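Local coordinates for protein 350aa long hypothetical aspartate-semialdehyde dehydrogenase (Sulfolobus tokodaii, PDB 2EP5) that probably catalyses the NADP-dependent interconversion of malonyl-CoA and malonate semialdehyde, as a member of the aspartate-semialdehyde dehydrogenase family, at residues Leu10-Met15 with Val33-Ser38; Gly43-Asp48 with Val62-Ile67; Ala154-Pro159 with Leu322-Asp327; Asp206-Glu211 with Ser231-Ile236. One frame throughout, in Å; residues are numbered along the deposited sequence.

Contact 1: Leu10-Met15 with Val33-Ser38; sequences LGSTGM and VKVSAS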
loop_
_atom_site.group_PDB
_atom_site.type_symbol
_atom_site.label_atom_id
_atom_site.label_comp_id
_atom_site.label_asym_id
_atom_site.label_seq_id
_atom_site.Cartn_x
_atom_site.Cartn_y
_atom_site.Cartn_z
ATOM N N LEU A 10 -26.352 -19.467 -5.285
ATOM C CA LEU A 10 -25.314 -20.086 -6.108
ATOM C C LEU A 10 -24.041 -19.235 -6.004
ATOM O O LEU A 10 -24.114 -18.011 -5.973
ATOM C CB LEU A 10 -25.772 -20.166 -7.567
ATOM C CG LEU A 10 -26.616 -21.368 -8.036
ATOM C CD1 LEU A 10 -27.649 -21.776 -6.987
ATOM C CD2 LEU A 10 -27.289 -21.001 -9.340
ATOM N N GLY A 11 -22.881 -19.885 -5.948
ATOM C CA GLY A 11 -21.639 -19.147 -5.821
ATOM C C GLY A 11 -21.687 -18.318 -4.547
ATOM O O GLY A 11 -21.569 -17.094 -4.587
ATOM N N SER A 12 -21.866 -19.001 -3.417
ATOM C CA SER A 12 -21.972 -18.366 -2.107
ATOM C C SER A 12 -20.633 -18.228 -1.395
ATOM O O SER A 12 -20.544 -17.607 -0.340
ATOM C CB SER A 12 -22.907 -19.185 -1.218
ATOM O OG SER A 12 -22.372 -20.483 -0.985
ATOM N N THR A 13 -19.599 -18.808 -1.986
ATOM C CA THR A 13 -18.254 -18.803 -1.418
ATOM C C THR A 13 -17.398 -17.578 -1.755
ATOM O O THR A 13 -16.513 -17.205 -0.983
ATOM C CB THR A 13 -17.530 -20.104 -1.846
ATOM O OG1 THR A 13 -17.931 -21.168 -0.976
ATOM C CG2 THR A 13 -16.039 -19.950 -1.817
ATOM N N GLY A 14 -17.653 -16.951 -2.897
ATOM C CA GLY A 14 -16.871 -15.788 -3.278
ATOM C C GLY A 14 -17.166 -14.553 -2.445
ATOM O O GLY A 14 -17.918 -14.621 -1.471
ATOM N N MET A 15 -16.579 -13.419 -2.825
ATOM C CA MET A 15 -16.798 -12.175 -2.095
ATOM C C MET A 15 -18.249 -11.719 -2.156
ATOM O O MET A 15 -18.845 -11.415 -1.124
ATOM C CB MET A 15 -15.898 -11.057 -2.629
ATOM C CG MET A 15 -14.460 -11.140 -2.154
ATOM S SD MET A 15 -13.490 -9.671 -2.598
ATOM C CE MET A 15 -13.943 -8.562 -1.264
ATOM N N VAL A 33 -32.050 -20.820 2.772
ATOM C CA VAL A 33 -32.066 -22.195 3.238
ATOM C C VAL A 33 -31.068 -23.086 2.524
ATOM O O VAL A 33 -30.841 -24.218 2.947
ATOM C CB VAL A 33 -33.465 -22.814 3.080
ATOM C CG1 VAL A 33 -34.492 -21.962 3.813
ATOM C CG2 VAL A 33 -33.819 -22.942 1.600
ATOM N N LYS A 34 -30.475 -22.580 1.448
ATOM C CA LYS A 34 -29.500 -23.362 0.686
ATOM C C LYS A 34 -28.413 -22.523 0.024
ATOM O O LYS A 34 -28.686 -21.509 -0.621
ATOM C CB LYS A 34 -30.203 -24.204 -0.394
ATOM C CG LYS A 34 -30.984 -25.391 0.146
ATOM C CD LYS A 34 -31.740 -26.111 -0.946
ATOM C CE LYS A 34 -32.408 -27.353 -0.390
ATOM N NZ LYS A 34 -33.104 -28.121 -1.450
ATOM N N VAL A 35 -27.175 -22.965 0.197
ATOM C CA VAL A 35 -26.030 -22.293 -0.385
ATOM C C VAL A 35 -25.310 -23.335 -1.212
ATOM O O VAL A 35 -25.234 -24.510 -0.832
ATOM C CB VAL A 35 -25.070 -21.735 0.693
ATOM C CG1 VAL A 35 -25.731 -20.588 1.423
ATOM C CG2 VAL A 35 -24.686 -22.832 1.674
ATOM N N SER A 36 -24.791 -22.896 -2.351
ATOM C CA SER A 36 -24.088 -23.774 -3.262
ATOM C C SER A 36 -22.674 -23.275 -3.483
ATOM O O SER A 36 -22.388 -22.090 -3.325
ATOM C CB SER A 36 -24.845 -23.831 -4.593
ATOM O OG SER A 36 -24.221 -24.701 -5.512
ATOM N N ALA A 37 -21.788 -24.200 -3.834
ATOM C CA ALA A 37 -20.391 -23.886 -4.091
ATOM C C ALA A 37 -19.859 -24.955 -5.035
ATOM O O ALA A 37 -20.640 -25.702 -5.635
ATOM C CB ALA A 37 -19.598 -23.888 -2.790
ATOM N N SER A 38 -18.539 -25.031 -5.159
ATOM C CA SER A 38 -17.911 -26.009 -6.038
ATOM C C SER A 38 -18.272 -27.431 -5.602
ATOM O O SER A 38 -18.552 -27.680 -4.426
ATOM C CB SER A 38 -16.390 -25.827 -6.035
ATOM O OG SER A 38 -15.847 -26.126 -4.760
#
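The carbonyl oxygen Ser36 O is gripped by two donors, both from Ser12. The backbone Ser12 N meets Ser36 O at 3.1 Å, almost straight (169°) and nearly along the C=O axis. The hydroxyl Ser12 OG closes on the same Ser36 O at 2.8 Å, but from above the carbonyl plane. It gets there because OG sits between the backbone N and the carbonyl carbon (chi1 63°), the crowded position, which folds the short side chain back beside its own N-H. There Ser12 OG also brushes Val35 CB, at 3.4 Å. An alanine here would lack OG and its bond to Ser36 O, and would probably leave the turn less firmly held. Residues 11-14 form the glycine-rich turn of a Rossmann-type beta-alpha-beta unit, between strand 5-10 and helix 15-24, with 33-36 in the neighbouring parallel strand. Gly11 suits the turn through its positive phi (59°), and Gly14 is the N-cap of the helix; in relatives such a turn approaches the dinucleotide. Farther along, Thr13 OG1 rests 3.7 Å from Ala37 CB, buried without a polar partner in the model. Leu10 CA packs on Ser36 CB, whose hydroxyl is hydrogen-bonded to Val68 O.

Contact 2: Gly43-Asp48 with Val62-Ile67; sequences GKKYKD and VQDLPI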
loop_
_atom_site.group_PDB
_atom_site.type_symbol
_atom_site.label_atom_id
_atom_site.label_comp_id
_atom_site.label_asym_id
_atom_site.label_seq_id
_atom_site.Cartn_x
_atom_site.Cartn_y
_atom_site.Cartn_z
ATOM N N GLY A 43 -22.100 -31.183 0.336
ATOM C CA GLY A 43 -22.236 -32.100 1.451
ATOM C C GLY A 43 -21.655 -31.558 2.744
ATOM O O GLY A 43 -22.104 -31.918 3.832
ATOM N N LYS A 44 -20.650 -30.696 2.632
ATOM C CA LYS A 44 -20.022 -30.103 3.803
ATOM C C LYS A 44 -20.837 -28.894 4.246
ATOM O O LYS A 44 -21.602 -28.332 3.461
ATOM C CB LYS A 44 -18.596 -29.645 3.478
ATOM C CG LYS A 44 -17.665 -30.718 2.929
ATOM C CD LYS A 44 -17.361 -31.811 3.941
ATOM C CE LYS A 44 -16.185 -32.669 3.467
ATOM N NZ LYS A 44 -15.847 -33.789 4.390
ATOM N N LYS A 45 -20.678 -28.503 5.507
ATOM C CA LYS A 45 -21.389 -27.340 6.033
ATOM C C LYS A 45 -20.731 -26.088 5.471
ATOM O O LYS A 45 -19.540 -26.090 5.166
ATOM C CB LYS A 45 -21.329 -27.306 7.566
ATOM C CG LYS A 45 -22.226 -28.324 8.251
ATOM C CD LYS A 45 -22.077 -28.261 9.759
ATOM C CE LYS A 45 -23.125 -29.119 10.456
ATOM N NZ LYS A 45 -22.986 -29.057 11.947
ATOM N N TYR A 46 -21.510 -25.022 5.339
ATOM C CA TYR A 46 -20.994 -23.771 4.809
ATOM C C TYR A 46 -19.724 -23.325 5.533
ATOM O O TYR A 46 -18.760 -22.893 4.897
ATOM C CB TYR A 46 -22.058 -22.675 4.915
ATOM C CG TYR A 46 -21.639 -21.365 4.290
ATOM C CD1 TYR A 46 -21.514 -21.238 2.902
ATOM C CD2 TYR A 46 -21.339 -20.255 5.082
ATOM C CE1 TYR A 46 -21.096 -20.038 2.320
ATOM C CE2 TYR A 46 -20.921 -19.054 4.512
ATOM C CZ TYR A 46 -20.801 -18.954 3.132
ATOM O OH TYR A 46 -20.384 -17.771 2.573
ATOM N N LYS A 47 -19.716 -23.437 6.859
ATOM C CA LYS A 47 -18.556 -23.018 7.639
ATOM C C LYS A 47 -17.305 -23.831 7.340
ATOM O O LYS A 47 -16.192 -23.360 7.534
ATOM C CB LYS A 47 -18.858 -23.097 9.133
ATOM C CG LYS A 47 -18.972 -24.512 9.665
ATOM C CD LYS A 47 -19.434 -24.510 11.110
ATOM C CE LYS A 47 -19.495 -25.925 11.674
ATOM N NZ LYS A 47 -20.115 -25.943 13.032
ATOM N N ASP A 48 -17.487 -25.051 6.852
ATOM C CA ASP A 48 -16.343 -25.902 6.557
ATOM C C ASP A 48 -15.852 -25.777 5.129
ATOM O O ASP A 48 -14.805 -26.320 4.784
ATOM C CB ASP A 48 -16.681 -27.371 6.846
ATOM C CG ASP A 48 -16.840 -27.656 8.333
ATOM O OD1 ASP A 48 -15.955 -27.256 9.115
ATOM O OD2 ASP A 48 -17.845 -28.285 8.723
ATOM N N VAL A 62 -26.432 -19.387 9.037
ATOM C CA VAL A 62 -25.922 -19.928 7.776
ATOM C C VAL A 62 -24.697 -20.839 7.890
ATOM O O VAL A 62 -24.444 -21.653 7.000
ATOM C CB VAL A 62 -25.575 -18.792 6.778
ATOM C CG1 VAL A 62 -26.783 -17.894 6.569
ATOM C CG2 VAL A 62 -24.397 -17.981 7.294
ATOM N N GLN A 63 -23.941 -20.712 8.976
ATOM C CA GLN A 63 -22.737 -21.521 9.156
ATOM C C GLN A 63 -22.937 -23.022 8.978
ATOM O O GLN A 63 -22.061 -23.708 8.445
ATOM C CB GLN A 63 -22.110 -21.260 10.531
ATOM C CG GLN A 63 -23.027 -21.524 11.712
ATOM C CD GLN A 63 -22.284 -21.516 13.042
ATOM O OE1 GLN A 63 -21.480 -20.623 13.314
ATOM N NE2 GLN A 63 -22.559 -22.514 13.877
ATOM N N ASP A 64 -24.081 -23.537 9.417
ATOM C CA ASP A 64 -24.333 -24.968 9.296
ATOM C C ASP A 64 -25.102 -25.384 8.043
ATOM O O ASP A 64 -25.283 -26.577 7.796
ATOM C CB ASP A 64 -25.047 -25.487 10.550
ATOM C CG ASP A 64 -24.136 -25.515 11.775
ATOM O OD1 ASP A 64 -23.029 -26.085 11.684
ATOM O OD2 ASP A 64 -24.530 -24.973 12.829
ATOM N N LEU A 65 -25.543 -24.409 7.251
ATOM C CA LEU A 65 -26.270 -24.698 6.015
ATOM C C LEU A 65 -25.423 -25.630 5.155
ATOM O O LEU A 65 -24.249 -25.361 4.891
ATOM C CB LEU A 65 -26.565 -23.404 5.247
ATOM C CG LEU A 65 -27.515 -22.403 5.913
ATOM C CD1 LEU A 65 -27.643 -21.153 5.059
ATOM C CD2 LEU A 65 -28.878 -23.056 6.112
ATOM N N PRO A 66 -26.010 -26.743 4.699
ATOM C CA PRO A 66 -25.269 -27.702 3.873
ATOM C C PRO A 66 -25.058 -27.180 2.457
ATOM O O PRO A 66 -25.921 -26.484 1.914
ATOM C CB PRO A 66 -26.163 -28.934 3.910
ATOM C CG PRO A 66 -27.540 -28.308 3.841
ATOM C CD PRO A 66 -27.433 -27.124 4.803
ATOM N N ILE A 67 -23.906 -27.503 1.872
ATOM C CA ILE A 67 -23.599 -27.078 0.511
ATOM C C ILE A 67 -24.288 -28.047 -0.456
ATOM O O ILE A 67 -24.141 -29.263 -0.349
ATOM C CB ILE A 67 -22.070 -27.095 0.220
ATOM C CG1 ILE A 67 -21.316 -26.206 1.216
ATOM C CG2 ILE A 67 -21.812 -26.611 -1.204
ATOM C CD1 ILE A 67 -21.647 -24.736 1.114
#
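Lys45 leaves its backbone with CG anti to the carbonyl carbon (chi1 -74°) and then runs fully extended alongside Asp64, the two side chains pointing the same way. Lys45 CB lies 3.8 Å from Gln63 O, and Lys45 CG 3.6 Å from the next carbonyl oxygen, Asp64 O. Lys45 CD passes Asp64 OD1 at 3.1 Å, and CE stays beside that oxygen. At the tip, Lys45 NZ makes a salt bridge of 3.0 Å with Asp64 OD1, arriving from above the carboxylate plane. Lys47, also extended, brings its NZ to the same Asp64 OD1 at 3.2 Å, using the syn lone pair. Beneath the charges the backbones are laced together: Lys45 and Pro66 form a single beta bridge, Ile67 N gives its proton to Lys44 O at 2.9 Å, and Lys47 N to Gln63 O at 2.8 Å. Tyr46 faces inward: its ring edge touches Ile67 CD1, the ring packs on Val35 of strand 30-36, and OH probably bonds to Ser12 O, so an aromatic with a polar tip suits the place. With two ammonium groups on one carboxylate oxygen at a fairly exposed surface, Asp64 is likely to stay ionised, its negative charge offsetting the crowding of two positive ones.

Contact 3: Ala154-Pro159 with Leu322-Asp327; sequences AIMSMP and LVVLGD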
loop_
_atom_site.group_PDB
_atom_site.type_symbol
_atom_site.label_atom_id
_atom_site.label_comp_id
_atom_site.label_asym_id
_atom_site.label_seq_id
_atom_site.Cartn_x
_atom_site.Cartn_y
_atom_site.Cartn_z
ATOM N N ALA A 154 -23.769 -0.620 -12.874
ATOM C CA ALA A 154 -24.794 -0.355 -11.873
ATOM C C ALA A 154 -24.532 0.985 -11.196
ATOM O O ALA A 154 -25.430 1.817 -11.071
ATOM C CB ALA A 154 -24.804 -1.463 -10.836
ATOM N N ILE A 155 -23.292 1.194 -10.767
ATOM C CA ILE A 155 -22.930 2.430 -10.095
ATOM C C ILE A 155 -23.067 3.642 -11.021
ATOM O O ILE A 155 -23.668 4.651 -10.651
ATOM C CB ILE A 155 -21.485 2.335 -9.527
ATOM C CG1 ILE A 155 -21.429 1.214 -8.476
ATOM C CG2 ILE A 155 -21.067 3.671 -8.901
ATOM C CD1 ILE A 155 -20.033 0.879 -7.975
ATOM N N MET A 156 -22.525 3.535 -12.230
ATOM C CA MET A 156 -22.589 4.628 -13.201
ATOM C C MET A 156 -24.009 5.021 -13.613
ATOM O O MET A 156 -24.287 6.196 -13.862
ATOM C CB MET A 156 -21.810 4.257 -14.461
ATOM C CG MET A 156 -20.337 3.981 -14.247
ATOM S SD MET A 156 -19.476 5.302 -13.367
ATOM C CE MET A 156 -18.522 4.310 -12.176
ATOM N N SER A 157 -24.910 4.044 -13.690
ATOM C CA SER A 157 -26.282 4.312 -14.106
ATOM C C SER A 157 -27.075 5.195 -13.153
ATOM O O SER A 157 -27.987 5.902 -13.581
ATOM C CB SER A 157 -27.038 2.997 -14.325
ATOM O OG SER A 157 -27.209 2.274 -13.117
ATOM N N MET A 158 -26.728 5.167 -11.868
ATOM C CA MET A 158 -27.445 5.959 -10.874
ATOM C C MET A 158 -27.539 7.449 -11.208
ATOM O O MET A 158 -28.635 8.006 -11.266
ATOM C CB MET A 158 -26.811 5.782 -9.492
ATOM C CG MET A 158 -26.798 4.345 -9.001
ATOM S SD MET A 158 -28.457 3.673 -8.826
ATOM C CE MET A 158 -28.878 4.209 -7.166
ATOM N N PRO A 159 -26.395 8.119 -11.428
ATOM C CA PRO A 159 -26.475 9.546 -11.745
ATOM C C PRO A 159 -26.971 9.855 -13.159
ATOM O O PRO A 159 -27.554 10.910 -13.398
ATOM C CB PRO A 159 -25.049 10.028 -11.506
ATOM C CG PRO A 159 -24.240 8.860 -11.910
ATOM C CD PRO A 159 -24.991 7.683 -11.320
ATOM N N LEU A 322 -18.901 15.188 -13.432
ATOM C CA LEU A 322 -19.258 14.746 -12.096
ATOM C C LEU A 322 -18.497 13.479 -11.738
ATOM O O LEU A 322 -18.103 12.711 -12.619
ATOM C CB LEU A 322 -20.773 14.525 -11.989
ATOM C CG LEU A 322 -21.489 13.452 -12.810
ATOM C CD1 LEU A 322 -21.248 12.077 -12.199
ATOM C CD2 LEU A 322 -22.974 13.743 -12.816
ATOM N N VAL A 323 -18.265 13.295 -10.438
ATOM C CA VAL A 323 -17.560 12.132 -9.905
ATOM C C VAL A 323 -18.526 11.350 -9.016
ATOM O O VAL A 323 -19.159 11.906 -8.114
ATOM C CB VAL A 323 -16.321 12.547 -9.058
ATOM C CG1 VAL A 323 -15.655 11.311 -8.468
ATOM C CG2 VAL A 323 -15.314 13.316 -9.931
ATOM N N VAL A 324 -18.639 10.056 -9.283
ATOM C CA VAL A 324 -19.531 9.201 -8.517
ATOM C C VAL A 324 -18.753 8.039 -7.908
ATOM O O VAL A 324 -17.774 7.557 -8.480
ATOM C CB VAL A 324 -20.657 8.652 -9.407
ATOM C CG1 VAL A 324 -20.060 7.804 -10.524
ATOM C CG2 VAL A 324 -21.640 7.842 -8.573
ATOM N N LEU A 325 -19.198 7.593 -6.742
ATOM C CA LEU A 325 -18.546 6.499 -6.046
ATOM C C LEU A 325 -19.615 5.566 -5.504
ATOM O O LEU A 325 -20.682 6.008 -5.093
ATOM C CB LEU A 325 -17.697 7.055 -4.903
ATOM C CG LEU A 325 -16.721 6.178 -4.089
ATOM C CD1 LEU A 325 -17.298 5.882 -2.725
ATOM C CD2 LEU A 325 -16.387 4.902 -4.841
ATOM N N GLY A 326 -19.326 4.271 -5.527
ATOM C CA GLY A 326 -20.263 3.291 -5.017
ATOM C C GLY A 326 -19.561 2.027 -4.550
ATOM O O GLY A 326 -18.446 1.729 -4.979
ATOM N N ASP A 327 -20.206 1.291 -3.650
ATOM C CA ASP A 327 -19.652 0.040 -3.141
ATOM C C ASP A 327 -19.946 -0.995 -4.232
ATOM O O ASP A 327 -21.109 -1.346 -4.466
ATOM C CB ASP A 327 -20.360 -0.344 -1.843
ATOM C CG ASP A 327 -19.743 -1.556 -1.167
ATOM O OD1 ASP A 327 -19.285 -2.480 -1.874
ATOM O OD2 ASP A 327 -19.737 -1.592 0.082
#
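Helix 154-159 lies across strand 322-326 at 133° between their directions, and the join is made by dispersion contacts, all in the buried interior. Side chain meets side chain chiefly at Val324. Val324 CG1 meets Met156 SD at 3.8 Å, and this methionine, which starts out away from the strand, reaches it by bending at chi2 and chi3. The other methyl, Val324 CG2, lies 4.2 Å from Ile155 CG2 and 4.3 Å from Pro159 CD. The proline ring, flat-sided and lacking an N-H, suits the kinked turn and also sets its CB against Leu322 CD1. Side chain meets backbone at Gly326: Ile155 CD1 rests 3.5 Å from Gly326 O, and Ile155 CG2 3.8 Å from Gly326 N. A CB on Gly326 would clash with that CG2, so glycine fits. An alanine in place of Ile155 would lack the CG2 and CD1 that lie on Gly326, and would probably loosen the packing of the helix on the strand. A polar bond inside the helix joins Ser157 OG to Ala154 O at 2.7 Å. Ile155 also packs on His244, the predicted proton acceptor, and the helix begins at Cys151, the predicted acyl-thioester nucleophile: a helix laid on the mixed sheet of the dimerisation domain, beside the probable active site.

Contact 4: Asp206-Glu211 with Ser231-Ile236; sequences DKIAKE and STVTSI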
loop_
_atom_site.group_PDB
_atom_site.type_symbol
_atom_site.label_atom_id
_atom_site.label_comp_id
_atom_site.label_asym_id
_atom_site.label_seq_id
_atom_site.Cartn_x
_atom_site.Cartn_y
_atom_site.Cartn_z
ATOM N N ASP A 206 -16.597 -2.475 -22.618
ATOM C CA ASP A 206 -17.688 -2.812 -23.511
ATOM C C ASP A 206 -18.964 -3.120 -22.720
ATOM O O ASP A 206 -20.058 -2.705 -23.109
ATOM C CB ASP A 206 -17.294 -4.003 -24.380
ATOM C CG ASP A 206 -18.256 -4.222 -25.529
ATOM O OD1 ASP A 206 -18.487 -3.257 -26.295
ATOM O OD2 ASP A 206 -18.781 -5.352 -25.664
ATOM N N LYS A 207 -18.822 -3.843 -21.607
ATOM C CA LYS A 207 -19.967 -4.177 -20.759
ATOM C C LYS A 207 -20.611 -2.923 -20.172
ATOM O O LYS A 207 -21.837 -2.835 -20.055
ATOM C CB LYS A 207 -19.535 -5.085 -19.608
ATOM C CG LYS A 207 -19.150 -6.494 -20.013
ATOM C CD LYS A 207 -18.661 -7.273 -18.810
ATOM C CE LYS A 207 -18.162 -8.652 -19.207
ATOM N NZ LYS A 207 -17.480 -9.323 -18.066
ATOM N N ILE A 208 -19.785 -1.952 -19.794
ATOM C CA ILE A 208 -20.302 -0.723 -19.216
ATOM C C ILE A 208 -21.153 0.035 -20.218
ATOM O O ILE A 208 -22.314 0.338 -19.951
ATOM C CB ILE A 208 -19.154 0.197 -18.725
ATOM C CG1 ILE A 208 -18.495 -0.421 -17.488
ATOM C CG2 ILE A 208 -19.689 1.607 -18.425
ATOM C CD1 ILE A 208 -17.361 0.405 -16.914
ATOM N N ALA A 209 -20.571 0.338 -21.373
ATOM C CA ALA A 209 -21.272 1.075 -22.418
ATOM C C ALA A 209 -22.569 0.401 -22.868
ATOM O O ALA A 209 -23.618 1.037 -22.908
ATOM C CB ALA A 209 -20.344 1.292 -23.623
ATOM N N LYS A 210 -22.504 -0.878 -23.205
ATOM C CA LYS A 210 -23.696 -1.586 -23.655
ATOM C C LYS A 210 -24.769 -1.712 -22.580
ATOM O O LYS A 210 -25.933 -1.366 -22.808
ATOM C CB LYS A 210 -23.324 -2.977 -24.172
ATOM C CG LYS A 210 -22.417 -2.956 -25.393
ATOM C CD LYS A 210 -22.245 -4.359 -25.983
ATOM C CE LYS A 210 -21.223 -4.359 -27.122
ATOM N NZ LYS A 210 -21.515 -3.286 -28.121
ATOM N N GLU A 211 -24.383 -2.207 -21.406
ATOM C CA GLU A 211 -25.338 -2.381 -20.314
ATOM C C GLU A 211 -25.997 -1.074 -19.902
ATOM O O GLU A 211 -27.171 -1.048 -19.548
ATOM C CB GLU A 211 -24.652 -3.027 -19.110
ATOM C CG GLU A 211 -24.412 -4.512 -19.289
ATOM C CD GLU A 211 -23.677 -5.134 -18.113
ATOM O OE1 GLU A 211 -23.976 -4.767 -16.959
ATOM O OE2 GLU A 211 -22.811 -5.999 -18.347
ATOM N N SER A 231 -21.312 6.330 -25.481
ATOM C CA SER A 231 -20.285 6.458 -24.465
ATOM C C SER A 231 -18.977 5.737 -24.750
ATOM O O SER A 231 -18.963 4.635 -25.291
ATOM C CB SER A 231 -20.842 6.016 -23.103
ATOM O OG SER A 231 -21.737 4.928 -23.240
ATOM N N THR A 232 -17.877 6.389 -24.387
ATOM C CA THR A 232 -16.542 5.828 -24.549
ATOM C C THR A 232 -15.973 5.748 -23.127
ATOM O O THR A 232 -15.890 6.753 -22.413
ATOM C CB THR A 232 -15.660 6.729 -25.452
ATOM O OG1 THR A 232 -16.147 6.664 -26.797
ATOM C CG2 THR A 232 -14.211 6.273 -25.436
ATOM N N VAL A 233 -15.592 4.551 -22.706
ATOM C CA VAL A 233 -15.093 4.403 -21.350
ATOM C C VAL A 233 -13.721 3.786 -21.226
ATOM O O VAL A 233 -13.324 2.946 -22.028
ATOM C CB VAL A 233 -16.133 3.626 -20.467
ATOM C CG1 VAL A 233 -17.293 3.141 -21.339
ATOM C CG2 VAL A 233 -15.481 2.472 -19.736
ATOM N N THR A 234 -12.999 4.237 -20.208
ATOM C CA THR A 234 -11.659 3.755 -19.912
ATOM C C THR A 234 -11.683 3.257 -18.468
ATOM O O THR A 234 -11.851 4.051 -17.529
ATOM C CB THR A 234 -10.638 4.898 -20.061
ATOM O OG1 THR A 234 -10.780 5.481 -21.365
ATOM C CG2 THR A 234 -9.213 4.385 -19.889
ATOM N N SER A 235 -11.540 1.946 -18.291
ATOM C CA SER A 235 -11.573 1.353 -16.956
ATOM C C SER A 235 -10.177 1.047 -16.433
ATOM O O SER A 235 -9.410 0.301 -17.047
ATOM C CB SER A 235 -12.422 0.081 -16.957
ATOM O OG SER A 235 -13.736 0.352 -17.405
ATOM N N ILE A 236 -9.872 1.613 -15.269
ATOM C CA ILE A 236 -8.569 1.466 -14.656
ATOM C C ILE A 236 -8.630 0.794 -13.291
ATOM O O ILE A 236 -9.546 1.042 -12.507
ATOM C CB ILE A 236 -7.912 2.852 -14.517
ATOM C CG1 ILE A 236 -7.725 3.459 -15.912
ATOM C CG2 ILE A 236 -6.593 2.744 -13.784
ATOM C CD1 ILE A 236 -7.291 4.896 -15.903
#
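Ile208 and Val233 cross obliquely, branch against branch. Ile208 is extended (chi2 -179°), with CG1 anti to the carbonyl carbon, so that it presents two separate methyls to the strand: Ile208 CD1 lies 4.0 Å from Val233 CG2, while Ile208 CG2 lies 4.1 Å from Val233 CG1. Val233 is modelled with chi1 close to eclipsed (6°), normally an unfavourable torsion; as placed, both methyls meet Ile208. Beyond the valine, Ile208 CD1 reaches on to Ser235 OG at 3.7 Å. That hydroxyl is hydrogen-bonded to Thr176 OG1, so the isoleucine methyl covers a polar atom whose needs are met elsewhere. One residue along the helix, Ala209 points its CB at the strand and touches both Ser231 OG, at 3.9 Å, and Val233 CG1, at 4.2 Å. An alanine suits this place because the backbones come near here, the CA atoms of Ala209 and Ser231 being 5.8 Å apart. Ser231 OG is buried here with no polar partner in the model. The segment axes pass at 8.2 Å with 148° between their directions, so helix and strand run roughly antiparallel. Strand 230-237 lies beside strand 171-178 in the mixed sheet; Thr232 and Thr234, turned away from the helix, bond to Glu316 and Arg321 of the third subunit, while Ile208 also packs on Thr152 of helix 151-160.

Contacts 1 and 2 belong to the NAD-binding domain, their centres 10 Å apart, and they touch. Ser12 O and Tyr46 OH are 2.9 Å apart in a probable hydrogen bond, and Val35 CG2 packs on Ile67 CD1 at 3.6 Å, so the glycine-rich turn and the surface loops share one small core. Contacts 3 and 4 place two helices on the mixed sheet of the other half; their centres are 13 Å apart and their nearest atoms about 5 Å. The predicted catalytic Cys151 and His244 lie nearest contact 3, with Ile155 about 4 Å from His244 between side chains, against about 8 Å for Ile208 of contact 4. Contact 1 comes within about 8 Å of contact 3 between nearest atoms.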